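Local coordinates for single-stranded DNA-binding protein DdrB (Deinococcus radiodurans, PDB 4NOE) that binds single-stranded DNA and promotes accurate annealing of complementary strands as part of the response to DNA damage, at the interface of chains A and B. Numbering follows the deposited sequence. Chains: chain A/B, Single-stranded DNA-binding protein DdrB.

The interface of chains A and B. Residues chain A 113-116; chain B 47-48, 118, 120-121.
Both serines of this contact hold their hydroxyls in the crowded position between backbone N and carbonyl carbon, A:Ser114 with chi1 48° and B:Ser47 with chi1 60°, whereas A:Asp115 swings CG beside its own backbone N, anti to the carbonyl carbon (chi1 -63°). The three polar tips are thereby gathered around water 1; within this patch the polar groups of the two chains are linked by water, with no direct hydrogen bond or salt bridge, while carbon atoms touch directly. On the chain A side, water 1 lies 2.7 Å from both the A:Ser114 hydroxyl OG and the A:Asp115 carboxylate oxygen OD1. It reaches chain B at the B:Ser47 hydroxyl OG, 3.0 Å from the water oxygen. Water 2 forms a second, longer link between the same carboxylate oxygen and the B:Ser47 hydroxyl, so that OD1 is gripped by both waters and the two serine hydroxyls share one.

Beside this bridge the A:Ser114 side chain presses its CB methylene against the backbone of B:Gly48, a tight contact of 3.3 Å to the glycine CA. From another side comes the carboxylate of B:Glu121: CG lies beside the backbone N, anti to the carbonyl carbon, and the chain runs on extended beyond it, laying OE2 3.6 Å from A:Ser114 CB. The aliphatic root of this glutamate crosses A:Val113 obliquely, with CG1, anti to the valine backbone N, turned towards the glutamate CA and CB. This small, partly hydrated patch joins neighbouring copies within the deposited ten-subunit assembly and may help to hold them together, though the structure alone does not show that this contact persists in solution. At the opposite end of the loop, methylene carbons rather than the imidazole make the contact, A:Pro116 CB resting 4.0 Å from B:His118 CB.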
# COMPACT_ATOMS: atom_id res chain seq x y z
N VAL A 113 2.05 18.50 2.39
CA VAL A 113 1.42 17.41 3.14
C VAL A 113 -0.04 17.20 2.74
O VAL A 113 -0.59 16.11 2.88
CB VAL A 113 1.52 17.64 4.66
CG1 VAL A 113 1.12 16.40 5.43
CG2 VAL A 113 2.94 18.02 5.04
N SER A 114 -0.68 18.24 2.23
CA SER A 114 -2.09 18.13 1.86
C SER A 114 -2.32 17.65 0.43
O SER A 114 -3.46 17.32 0.05
CB SER A 114 -2.78 19.47 2.06
OG SER A 114 -2.01 20.51 1.49
N ASP A 115 -1.27 17.60 -0.38
CA ASP A 115 -1.45 17.12 -1.75
C ASP A 115 -1.63 15.60 -1.74
O ASP A 115 -0.83 14.89 -1.15
CB ASP A 115 -0.27 17.51 -2.65
CG ASP A 115 -0.12 19.01 -2.80
OD1 ASP A 115 -1.14 19.71 -3.04
OD2 ASP A 115 1.02 19.51 -2.66
N PRO A 116 -2.69 15.12 -2.40
CA PRO A 116 -2.96 13.68 -2.51
C PRO A 116 -1.95 12.99 -3.42
O PRO A 116 -1.28 13.67 -4.20
CB PRO A 116 -4.36 13.64 -3.13
CG PRO A 116 -4.45 14.91 -3.93
CD PRO A 116 -3.70 15.93 -3.09
N SER B 47 -7.84 20.90 -1.42
CA SER B 47 -6.85 20.15 -0.62
C SER B 47 -6.02 21.14 0.19
O SER B 47 -5.60 22.17 -0.33
CB SER B 47 -5.93 19.33 -1.53
OG SER B 47 -5.25 20.19 -2.42
N GLY B 48 -5.81 20.85 1.46
CA GLY B 48 -5.14 21.81 2.32
C GLY B 48 -6.08 22.80 2.97
O GLY B 48 -5.67 23.56 3.85
N HIS B 118 -7.19 10.81 1.27
CA HIS B 118 -6.71 12.00 0.60
C HIS B 118 -6.97 13.29 1.38
O HIS B 118 -6.35 14.30 1.06
CB HIS B 118 -7.27 12.10 -0.82
CG HIS B 118 -8.71 12.50 -0.87
ND1 HIS B 118 -9.73 11.58 -0.87
CD2 HIS B 118 -9.29 13.72 -0.92
CE1 HIS B 118 -10.89 12.21 -0.91
NE2 HIS B 118 -10.65 13.51 -0.94
N ARG B 120 -6.49 13.42 4.75
CA ARG B 120 -5.74 13.34 6.01
C ARG B 120 -4.36 13.94 5.91
O ARG B 120 -3.63 13.65 4.97
CB ARG B 120 -5.61 11.89 6.46
CG ARG B 120 -6.91 11.28 6.91
CD ARG B 120 -6.75 9.78 7.00
NE ARG B 120 -8.02 9.16 7.32
CZ ARG B 120 -8.30 8.60 8.48
NH1 ARG B 120 -7.37 8.57 9.44
NH2 ARG B 120 -9.50 8.06 8.68
N GLU B 121 -3.99 14.76 6.89
CA GLU B 121 -2.65 15.32 6.93
C GLU B 121 -1.93 14.74 8.12
O GLU B 121 -2.32 14.98 9.28
CB GLU B 121 -2.71 16.85 7.07
CG GLU B 121 -3.46 17.53 5.95
CD GLU B 121 -3.66 19.01 6.18
OE1 GLU B 121 -3.12 19.54 7.18
OE2 GLU B 121 -4.34 19.65 5.34
O HOH W 1 -2.66 20.88 -1.13
O HOH W 2 -3.28 19.45 -4.77